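Local coordinates for sterol regulatory element-binding protein cleavage-activating protein (Schizosaccharomyces pombe, PDB 4YHC) that acts as the escort protein required for Sre1 processing at low sterol or oxygen, represented here by its WD40 domain, at residues G280-S285 with I313-W318; I179-P184 with D234-A239; F365-K370 with W410-Y415. The protein carries 9 engineered substitutions. One frame throughout, in Å; residues are numbered along the deposited sequence.

Overall arrangement
All three contacts lie in the WD40 beta-propeller domain. Along the chain they follow in series: interaction 2 first, then interaction 1, then interaction 3. Interaction 2 joins two successive sheets, through strands 175-182 and 235-239, whereas interactions 1 and 3 each pair antiparallel strands within one sheet, 281-292 with 311-317 and 363-374 with 406-416. The centres of interactions 1 and 2 are about 15 Å apart, and the two touch, Leu-315 and Asn-316 resting on Ile-235. Interaction 3 stands apart, about 34 Å from interaction 1 and 31 Å from interaction 2, centre to centre. Together they sample both levels of propeller construction: pairing inside blades and packing between them.

Interaction 1. Residues G280-S285 with I313-W318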
loop_
_atom_site.group_PDB
_atom_site.type_symbol
_atom_site.label_atom_id
_atom_site.label_comp_id
_atom_site.label_asym_id
_atom_site.label_seq_id
_atom_site.Cartn_x
_atom_site.Cartn_y
_atom_site.Cartn_z
ATOM N N GLY A 280 17.568 -1.469 19.611
ATOM C CA GLY A 280 18.078 -0.639 18.517
ATOM C C GLY A 280 18.011 -1.284 17.137
ATOM O O GLY A 280 18.315 -0.659 16.161
ATOM N N GLN A 281 17.462 -2.473 17.075
ATOM C CA GLN A 281 17.381 -3.282 15.840
ATOM C C GLN A 281 15.962 -3.429 15.346
ATOM O O GLN A 281 15.099 -3.960 16.070
ATOM C CB GLN A 281 17.847 -4.722 16.113
ATOM C CG GLN A 281 19.294 -4.799 16.529
ATOM C CD GLN A 281 19.772 -6.182 16.798
ATOM O OE1 GLN A 281 19.010 -7.153 16.881
ATOM N NE2 GLN A 281 21.056 -6.278 16.991
ATOM N N PHE A 282 15.720 -3.028 14.107
ATOM C CA PHE A 282 14.461 -3.338 13.464
ATOM C C PHE A 282 14.539 -4.743 12.901
ATOM O O PHE A 282 15.288 -5.034 11.917
ATOM C CB PHE A 282 14.110 -2.291 12.452
ATOM C CG PHE A 282 12.690 -2.397 11.954
ATOM C CD1 PHE A 282 12.346 -3.332 11.039
ATOM C CD2 PHE A 282 11.730 -1.511 12.405
ATOM C CE1 PHE A 282 11.029 -3.471 10.619
ATOM C CE2 PHE A 282 10.394 -1.626 12.002
ATOM C CZ PHE A 282 10.055 -2.635 11.125
ATOM N N ARG A 283 13.792 -5.647 13.497
ATOM C CA ARG A 283 13.871 -7.058 13.121
ATOM C C ARG A 283 12.601 -7.517 12.429
ATOM O O ARG A 283 11.520 -7.025 12.760
ATOM C CB ARG A 283 14.128 -7.955 14.299
ATOM C CG ARG A 283 15.381 -7.648 15.123
ATOM C CD ARG A 283 15.377 -8.577 16.331
ATOM N NE ARG A 283 16.567 -8.375 17.176
ATOM C CZ ARG A 283 16.696 -8.899 18.418
ATOM N NH1 ARG A 283 15.780 -9.722 18.913
ATOM N NH2 ARG A 283 17.804 -8.690 19.101
ATOM N N VAL A 284 12.768 -8.371 11.412
ATOM C CA VAL A 284 11.676 -9.022 10.695
ATOM C C VAL A 284 11.939 -10.478 10.505
ATOM O O VAL A 284 13.101 -10.917 10.507
ATOM C CB VAL A 284 11.428 -8.348 9.294
ATOM C CG1 VAL A 284 11.193 -6.877 9.489
ATOM C CG2 VAL A 284 12.596 -8.609 8.326
ATOM N N SER A 285 10.885 -11.270 10.364
ATOM C CA SER A 285 11.067 -12.681 10.140
ATOM C C SER A 285 11.276 -12.995 8.641
ATOM O O SER A 285 11.789 -14.069 8.335
ATOM C CB SER A 285 9.841 -13.487 10.580
ATOM O OG SER A 285 9.618 -13.376 11.975
ATOM N N ILE A 313 15.806 -11.438 10.616
ATOM C CA ILE A 313 16.715 -10.621 9.871
ATOM C C ILE A 313 16.686 -9.306 10.500
ATOM O O ILE A 313 15.563 -8.777 10.787
ATOM C CB ILE A 313 16.091 -10.512 8.457
ATOM C CG1 ILE A 313 15.999 -11.890 7.822
ATOM C CG2 ILE A 313 16.775 -9.531 7.551
ATOM C CD1 ILE A 313 14.941 -11.960 6.717
ATOM N N ILE A 314 17.854 -8.689 10.660
ATOM C CA ILE A 314 17.942 -7.344 11.088
ATOM C C ILE A 314 17.970 -6.465 9.857
ATOM O O ILE A 314 18.982 -6.454 9.170
ATOM C CB ILE A 314 19.227 -7.105 11.926
ATOM C CG1 ILE A 314 19.165 -7.857 13.236
ATOM C CG2 ILE A 314 19.480 -5.625 12.150
ATOM C CD1 ILE A 314 20.537 -8.027 13.885
ATOM N N LEU A 315 16.857 -5.718 9.603
ATOM C CA LEU A 315 16.726 -4.817 8.486
ATOM C C LEU A 315 17.378 -3.507 8.685
ATOM O O LEU A 315 17.779 -2.896 7.736
ATOM C CB LEU A 315 15.256 -4.452 8.193
ATOM C CG LEU A 315 14.349 -5.263 7.305
ATOM C CD1 LEU A 315 13.094 -4.404 6.993
ATOM C CD2 LEU A 315 15.091 -5.767 6.076
ATOM N N ASN A 316 17.409 -2.978 9.892
ATOM C CA ASN A 316 18.036 -1.709 10.073
ATOM C C ASN A 316 18.364 -1.526 11.574
ATOM O O ASN A 316 17.908 -2.318 12.393
ATOM C CB ASN A 316 17.161 -0.561 9.548
ATOM C CG ASN A 316 17.920 0.720 9.360
ATOM O OD1 ASN A 316 19.169 0.747 9.461
ATOM N ND2 ASN A 316 17.190 1.814 9.088
ATOM N N LYS A 317 19.209 -0.559 11.886
ATOM C CA LYS A 317 19.586 -0.332 13.288
ATOM C C LYS A 317 19.553 1.141 13.515
ATOM O O LYS A 317 19.927 1.887 12.630
ATOM C CB LYS A 317 20.987 -0.894 13.634
ATOM C CG LYS A 317 21.120 -2.387 13.463
ATOM C CD LYS A 317 22.213 -3.028 14.285
ATOM C CE LYS A 317 23.562 -2.911 13.629
ATOM N NZ LYS A 317 24.688 -3.176 14.602
ATOM N N TRP A 318 19.153 1.543 14.723
ATOM C CA TRP A 318 19.141 2.905 15.126
ATOM C C TRP A 318 20.539 3.552 14.986
ATOM O O TRP A 318 20.679 4.681 14.458
ATOM C CB TRP A 318 18.664 2.968 16.591
ATOM C CG TRP A 318 18.249 4.328 17.014
ATOM C CD1 TRP A 318 19.021 5.265 17.665
ATOM C CD2 TRP A 318 16.980 4.946 16.794
ATOM N NE1 TRP A 318 18.299 6.376 17.883
ATOM C CE2 TRP A 318 17.054 6.240 17.340
ATOM C CE3 TRP A 318 15.790 4.547 16.157
ATOM C CZ2 TRP A 318 15.990 7.148 17.262
ATOM C CZ3 TRP A 318 14.733 5.419 16.112
ATOM C CH2 TRP A 318 14.832 6.712 16.658
#
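Phe-282 meets both Leu-315 and Asn-316 across a classic beta bulge, in the antiparallel pairing of strands 281-292 and 311-317 within one sheet of the propeller. Its N donates to Asn-316 O (2.9 Å) and its O accepts from Leu-315 N (2.9 Å), which spreads two residues opposite one; the short strand axes lie at 140°. Val-284, on the Phe-282 face, crosses the side chain of the bulge residue Leu-315 at about a right angle, with Val-284 CG2 at 3.9 Å from Leu-315 CG. Asn-316 turns its amide out of the pair, ND2 bonding to Ala-233 O and Asp-248 OD1 of the preceding sheet.

The other face carries Gln-281, Arg-283, Ile-314 and Lys-317. Gln-281 has CG anti to the carbonyl carbon (chi1 -63°), which sets CG beside Lys-317 CD (4.1 Å), the two chains running side by side in the same direction. Beyond CG the glutamine is extended, and its amide end reaches Ile-314, CD lying 3.5 Å from Ile-314 CD1. Arg-283 fixes the rotation of that amide, while its NH1 forms salt bridges with Asp-329 and Asp-331. The grip is side-on and both bonds end on one atom: Gln-281 OE1 takes NE of Arg-283 at 2.7 Å in the carbonyl plane and NH2 of Arg-283 at 3.0 Å from above it.

Interaction 2. Residues I179-P184 with D234-A239; sequences ISIVSP and DILFLA
Ser-183 and Asp-234 meet at the interface between two consecutive blades of the WD40 propeller. Ser-183 directly follows strand 175-182, the first strand of a sheet in the predicted fourth WD repeat. Asp-234 directly precedes strand 235-239, the second strand of the next sheet. The strand axes approach no closer than 9.2 Å, too far for backbone pairing, so side chains bridge the gap and bury a modest 230 Å² in total.

Two kinds of contact divide the interface. Toward the strand interiors it is apolar. Ile-179 has CG1 between the backbone N and the carbonyl carbon (chi1 59°), and CD1 beyond it meets Leu-236 CD1 at 4.1 Å, the two side chains crossing obliquely. Ile-181 puts its own CD1 at 4.4 Å from the same Leu-236 CD1 and at 4.1 Å from Ile-235 O. Its other branch, CG2, lies 4.0 Å from Asp-234 OD1, with the isoleucine and aspartate crossing at about a right angle.

At the strand ends the contact turns polar. Ser-183 OG stands 3.0 Å from Asp-234 OD2, a weak hydrogen bond, and Ser-183 CB packs 3.3 Å from Asp-234 OD1. Asp-234 takes a positive phi (58°) in a G1 beta bulge facing Ile-230, at the turn between strands 226-230 and 235-239. The backbone N atoms of Thr-185 and Ala-186 also bond to Ser-183 OG.

The stronger partner of the carboxylate is Arg-188, whose NH1 makes a salt bridge to Asp-234 OD2. That charge would probably favour the ionised aspartate, so the arginine of one blade holds an acid of the next chiefly by charge, the serine adding a weak bond.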
loop_
_atom_site.group_PDB
_atom_site.type_symbol
_atom_site.label_atom_id
_atom_site.label_comp_id
_atom_site.label_asym_id
_atom_site.label_seq_id
_atom_site.Cartn_x
_atom_site.Cartn_y
_atom_site.Cartn_z
ATOM N N ILE A 179 6.787 8.989 -2.641
ATOM C CA ILE A 179 6.293 8.316 -1.473
ATOM C C ILE A 179 6.591 9.090 -0.210
ATOM O O ILE A 179 7.519 9.962 -0.141
ATOM C CB ILE A 179 6.920 6.944 -1.283
ATOM C CG1 ILE A 179 8.443 7.069 -1.157
ATOM C CG2 ILE A 179 6.474 6.045 -2.416
ATOM C CD1 ILE A 179 9.164 5.772 -0.820
ATOM N N SER A 180 5.779 8.809 0.785
ATOM C CA SER A 180 5.973 9.402 2.124
ATOM C C SER A 180 6.635 8.401 3.037
ATOM O O SER A 180 6.314 7.229 2.994
ATOM C CB SER A 180 4.636 9.878 2.663
ATOM O OG SER A 180 4.012 8.894 3.374
ATOM N N ILE A 181 7.566 8.851 3.859
ATOM C CA ILE A 181 8.092 8.058 4.933
ATOM C C ILE A 181 7.976 8.813 6.274
ATOM O O ILE A 181 8.735 9.757 6.526
ATOM C CB ILE A 181 9.552 7.820 4.615
ATOM C CG1 ILE A 181 9.623 7.296 3.148
ATOM C CG2 ILE A 181 10.201 6.916 5.631
ATOM C CD1 ILE A 181 10.772 6.443 2.821
ATOM N N VAL A 182 7.037 8.380 7.092
ATOM C CA VAL A 182 6.749 8.942 8.426
ATOM C C VAL A 182 7.566 8.058 9.320
ATOM O O VAL A 182 7.175 6.972 9.633
ATOM C CB VAL A 182 5.245 8.838 8.723
ATOM C CG1 VAL A 182 4.894 9.353 10.139
ATOM C CG2 VAL A 182 4.496 9.619 7.699
ATOM N N SER A 183 8.769 8.466 9.638
ATOM C CA SER A 183 9.676 7.545 10.290
ATOM C C SER A 183 9.766 7.915 11.779
ATOM O O SER A 183 9.291 8.952 12.132
ATOM C CB SER A 183 11.038 7.621 9.623
ATOM O OG SER A 183 11.967 8.400 10.379
ATOM N N PRO A 184 10.434 7.095 12.621
ATOM C CA PRO A 184 10.611 7.540 14.025
ATOM C C PRO A 184 11.537 8.758 14.186
ATOM O O PRO A 184 11.463 9.470 15.181
ATOM C CB PRO A 184 11.174 6.300 14.702
ATOM C CG PRO A 184 10.702 5.149 13.863
ATOM C CD PRO A 184 10.896 5.709 12.463
ATOM N N ASP A 234 12.620 3.206 8.728
ATOM C CA ASP A 234 13.331 4.314 8.077
ATOM C C ASP A 234 14.213 3.753 6.868
ATOM O O ASP A 234 15.388 4.046 6.719
ATOM C CB ASP A 234 14.174 5.118 9.055
ATOM C CG ASP A 234 14.192 6.581 8.741
ATOM O OD1 ASP A 234 13.675 6.993 7.687
ATOM O OD2 ASP A 234 14.640 7.351 9.616
ATOM N N ILE A 235 13.571 2.978 6.033
ATOM C CA ILE A 235 14.222 2.327 4.926
ATOM C C ILE A 235 13.511 2.695 3.642
ATOM O O ILE A 235 12.273 2.711 3.622
ATOM C CB ILE A 235 14.133 0.818 5.059
ATOM C CG1 ILE A 235 15.147 0.381 6.118
ATOM C CG2 ILE A 235 14.526 0.129 3.753
ATOM C CD1 ILE A 235 14.953 -1.035 6.519
ATOM N N LEU A 236 14.303 2.947 2.608
ATOM C CA LEU A 236 13.830 3.091 1.254
ATOM C C LEU A 236 14.442 2.035 0.358
ATOM O O LEU A 236 15.691 1.781 0.445
ATOM C CB LEU A 236 14.247 4.457 0.736
ATOM C CG LEU A 236 13.763 4.789 -0.670
ATOM C CD1 LEU A 236 13.260 6.186 -0.807
ATOM C CD2 LEU A 236 14.880 4.602 -1.694
ATOM N N PHE A 237 13.600 1.427 -0.490
ATOM C CA PHE A 237 14.047 0.411 -1.458
ATOM C C PHE A 237 14.074 1.145 -2.821
ATOM O O PHE A 237 13.086 1.788 -3.209
ATOM C CB PHE A 237 13.128 -0.800 -1.517
ATOM C CG PHE A 237 13.155 -1.661 -0.300
ATOM C CD1 PHE A 237 12.421 -1.326 0.826
ATOM C CD2 PHE A 237 13.893 -2.819 -0.273
ATOM C CE1 PHE A 237 12.473 -2.113 1.950
ATOM C CE2 PHE A 237 13.942 -3.577 0.821
ATOM C CZ PHE A 237 13.210 -3.257 1.923
ATOM N N LEU A 238 15.206 1.100 -3.533
ATOM C CA LEU A 238 15.394 1.692 -4.858
ATOM C C LEU A 238 15.561 0.526 -5.866
ATOM O O LEU A 238 16.511 -0.175 -5.805
ATOM C CB LEU A 238 16.638 2.553 -4.866
ATOM C CG LEU A 238 16.929 3.536 -6.046
ATOM C CD1 LEU A 238 18.143 3.133 -6.844
ATOM C CD2 LEU A 238 15.821 3.778 -7.047
ATOM N N ALA A 239 14.593 0.309 -6.727
ATOM C CA ALA A 239 14.584 -0.741 -7.690
ATOM C C ALA A 239 15.198 -0.210 -8.984
ATOM O O ALA A 239 14.951 0.903 -9.376
ATOM C CB ALA A 239 13.193 -1.157 -8.000
#

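Interaction 3. Residues F365-K370 with W410-Y415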
loop_
_atom_site.group_PDB
_atom_site.type_symbol
_atom_site.label_atom_id
_atom_site.label_comp_id
_atom_site.label_asym_id
_atom_site.label_seq_id
_atom_site.Cartn_x
_atom_site.Cartn_y
_atom_site.Cartn_z
ATOM N N PHE A 365 -2.800 -13.688 -2.687
ATOM C CA PHE A 365 -4.156 -14.067 -3.044
ATOM C C PHE A 365 -4.414 -13.670 -4.447
ATOM O O PHE A 365 -3.888 -12.667 -4.937
ATOM C CB PHE A 365 -5.179 -13.394 -2.146
ATOM C CG PHE A 365 -4.998 -13.710 -0.647
ATOM C CD1 PHE A 365 -5.560 -14.868 -0.094
ATOM C CD2 PHE A 365 -4.307 -12.867 0.180
ATOM C CE1 PHE A 365 -5.431 -15.180 1.267
ATOM C CE2 PHE A 365 -4.169 -13.173 1.560
ATOM C CZ PHE A 365 -4.710 -14.332 2.097
ATOM N N GLY A 366 -5.303 -14.402 -5.086
ATOM C CA GLY A 366 -5.649 -14.081 -6.428
ATOM C C GLY A 366 -6.999 -14.544 -6.861
ATOM O O GLY A 366 -7.573 -15.415 -6.219
ATOM N N MET A 367 -7.491 -13.992 -8.000
ATOM C CA MET A 367 -8.745 -14.398 -8.593
ATOM C C MET A 367 -8.622 -14.412 -10.132
ATOM O O MET A 367 -8.066 -13.473 -10.710
ATOM C CB MET A 367 -9.856 -13.419 -8.222
ATOM C CG MET A 367 -10.295 -13.472 -6.779
ATOM S SD MET A 367 -11.862 -12.605 -6.467
ATOM C CE MET A 367 -13.045 -13.653 -7.308
ATOM N N ARG A 368 -9.194 -15.414 -10.776
ATOM C CA ARG A 368 -9.329 -15.447 -12.279
ATOM C C ARG A 368 -10.682 -15.976 -12.695
ATOM O O ARG A 368 -11.209 -16.892 -12.035
ATOM C CB ARG A 368 -8.302 -16.326 -12.973
ATOM C CG ARG A 368 -7.959 -17.602 -12.272
ATOM C CD ARG A 368 -6.841 -18.310 -13.018
ATOM N NE ARG A 368 -7.324 -18.921 -14.217
ATOM C CZ ARG A 368 -7.610 -20.211 -14.338
ATOM N NH1 ARG A 368 -7.434 -21.074 -13.329
ATOM N NH2 ARG A 368 -8.068 -20.640 -15.495
ATOM N N ARG A 369 -11.247 -15.382 -13.736
ATOM C CA ARG A 369 -12.490 -15.895 -14.285
ATOM C C ARG A 369 -12.098 -17.042 -15.226
ATOM O O ARG A 369 -11.476 -16.775 -16.192
ATOM C CB ARG A 369 -13.310 -14.799 -14.994
ATOM C CG ARG A 369 -14.726 -15.296 -15.373
ATOM C CD ARG A 369 -15.440 -14.521 -16.444
ATOM N NE ARG A 369 -15.129 -13.136 -16.344
ATOM C CZ ARG A 369 -14.261 -12.515 -17.109
ATOM N NH1 ARG A 369 -13.641 -13.163 -18.092
ATOM N NH2 ARG A 369 -14.015 -11.235 -16.889
ATOM N N LYS A 370 -12.404 -18.300 -14.881
ATOM C CA LYS A 370 -12.203 -19.468 -15.753
ATOM C C LYS A 370 -13.149 -19.529 -16.941
ATOM O O LYS A 370 -12.732 -19.883 -18.011
ATOM C CB LYS A 370 -12.401 -20.767 -15.003
ATOM C CG LYS A 370 -11.279 -21.073 -14.038
ATOM C CD LYS A 370 -11.355 -22.513 -13.548
ATOM C CE LYS A 370 -12.190 -22.651 -12.309
ATOM N NZ LYS A 370 -12.127 -24.057 -11.901
ATOM N N TRP A 410 -15.300 -18.792 -11.297
ATOM C CA TRP A 410 -14.021 -18.114 -10.878
ATOM C C TRP A 410 -13.167 -19.054 -10.082
ATOM O O TRP A 410 -13.680 -20.040 -9.448
ATOM C CB TRP A 410 -14.349 -16.885 -10.062
ATOM C CG TRP A 410 -15.066 -15.829 -10.799
ATOM C CD1 TRP A 410 -16.374 -15.813 -11.140
ATOM C CD2 TRP A 410 -14.508 -14.586 -11.274
ATOM N NE1 TRP A 410 -16.665 -14.647 -11.860
ATOM C CE2 TRP A 410 -15.549 -13.855 -11.881
ATOM C CE3 TRP A 410 -13.237 -14.004 -11.193
ATOM C CZ2 TRP A 410 -15.349 -12.622 -12.477
ATOM C CZ3 TRP A 410 -13.036 -12.718 -11.752
ATOM C CH2 TRP A 410 -14.090 -12.060 -12.406
ATOM N N GLU A 411 -11.856 -18.858 -10.136
ATOM C CA GLU A 411 -10.969 -19.547 -9.259
ATOM C C GLU A 411 -10.431 -18.453 -8.291
ATOM O O GLU A 411 -9.995 -17.381 -8.729
ATOM C CB GLU A 411 -9.846 -20.258 -9.988
ATOM C CG GLU A 411 -8.862 -20.913 -9.017
ATOM C CD GLU A 411 -7.488 -21.191 -9.593
ATOM O OE1 GLU A 411 -7.108 -20.605 -10.640
ATOM O OE2 GLU A 411 -6.746 -21.981 -8.952
ATOM N N VAL A 412 -10.629 -18.689 -7.004
ATOM C CA VAL A 412 -10.052 -17.886 -5.902
ATOM C C VAL A 412 -8.940 -18.654 -5.284
ATOM O O VAL A 412 -9.110 -19.827 -4.888
ATOM C CB VAL A 412 -11.080 -17.611 -4.835
ATOM C CG1 VAL A 412 -10.616 -16.489 -3.924
ATOM C CG2 VAL A 412 -12.366 -17.249 -5.501
ATOM N N TRP A 413 -7.761 -18.065 -5.184
ATOM C CA TRP A 413 -6.664 -18.860 -4.678
ATOM C C TRP A 413 -5.770 -18.115 -3.713
ATOM O O TRP A 413 -5.765 -16.886 -3.663
ATOM C CB TRP A 413 -5.818 -19.439 -5.835
ATOM C CG TRP A 413 -5.291 -18.410 -6.830
ATOM C CD1 TRP A 413 -5.822 -18.059 -7.966
ATOM C CD2 TRP A 413 -4.068 -17.665 -6.701
ATOM N NE1 TRP A 413 -5.036 -17.099 -8.595
ATOM C CE2 TRP A 413 -3.942 -16.862 -7.835
ATOM C CE3 TRP A 413 -3.087 -17.614 -5.749
ATOM C CZ2 TRP A 413 -2.856 -15.963 -8.021
ATOM C CZ3 TRP A 413 -2.039 -16.721 -5.909
ATOM C CH2 TRP A 413 -1.922 -15.928 -7.071
ATOM N N MET A 414 -4.968 -18.886 -2.983
ATOM C CA MET A 414 -3.995 -18.318 -2.085
ATOM C C MET A 414 -2.743 -19.087 -2.108
ATOM O O MET A 414 -2.743 -20.263 -2.413
ATOM C CB MET A 414 -4.552 -18.299 -0.670
ATOM C CG MET A 414 -4.989 -19.653 -0.102
ATOM S SD MET A 414 -5.099 -19.700 1.763
ATOM C CE MET A 414 -3.462 -19.296 2.315
ATOM N N TYR A 415 -1.654 -18.424 -1.777
ATOM C CA TYR A 415 -0.380 -19.043 -1.616
ATOM C C TYR A 415 0.248 -18.546 -0.299
ATOM O O TYR A 415 0.421 -17.325 -0.091
ATOM C CB TYR A 415 0.538 -18.707 -2.799
ATOM C CG TYR A 415 1.900 -19.404 -2.744
ATOM C CD1 TYR A 415 1.997 -20.795 -2.957
ATOM C CD2 TYR A 415 3.055 -18.688 -2.484
ATOM C CE1 TYR A 415 3.233 -21.449 -2.891
ATOM C CE2 TYR A 415 4.274 -19.321 -2.393
ATOM C CZ TYR A 415 4.364 -20.695 -2.617
ATOM O OH TYR A 415 5.592 -21.281 -2.524
#
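Trp-413 has CG between the backbone N and the carbonyl carbon (chi1 55°), which starts its indole back across the strand pair to cover Gly-366; Arg-368 likewise has CG between N and C (chi1 38°), which brings CG to 4.0 Å from Glu-411 CB on the same face. Gly-366 and Trp-413 form an antiparallel hydrogen-bonded pair, backbone N and O bonded both ways. Gly-366 CA lies 3.8 Å from the centroid of the Trp-413 five-membered ring, a CH-pi contact over the face. A CB on Gly-366 would fall 2.3 Å from Trp-413 CZ2, so the absent side chain makes room for the ring. An alanine in place of Trp-413 would probably leave Gly-366 uncovered on this face and Ser-353 OG without its bond to NE1.

Alongside, Arg-368 NH1 forms a salt bridge with Glu-411 OE1 at 2.7 Å. OE1 sits near the guanidinium plane but is met from above the carboxylate plane, the two groups almost perpendicular.

The opposite face is apolar except at Arg-369, whose NH2 forms a salt bridge with Asp-437. Arg-369 CB stands over the Trp-410 six-membered ring, 3.6 Å from its centroid and 2° off the normal. Phe-365, Met-367, Val-412 and Met-414 pack on strands 20-24 and 456-462 of another blade. A glycine covered by a cross-strand tryptophan is consistent with aromatic rescue of glycine in antiparallel sheets, here within a propeller blade.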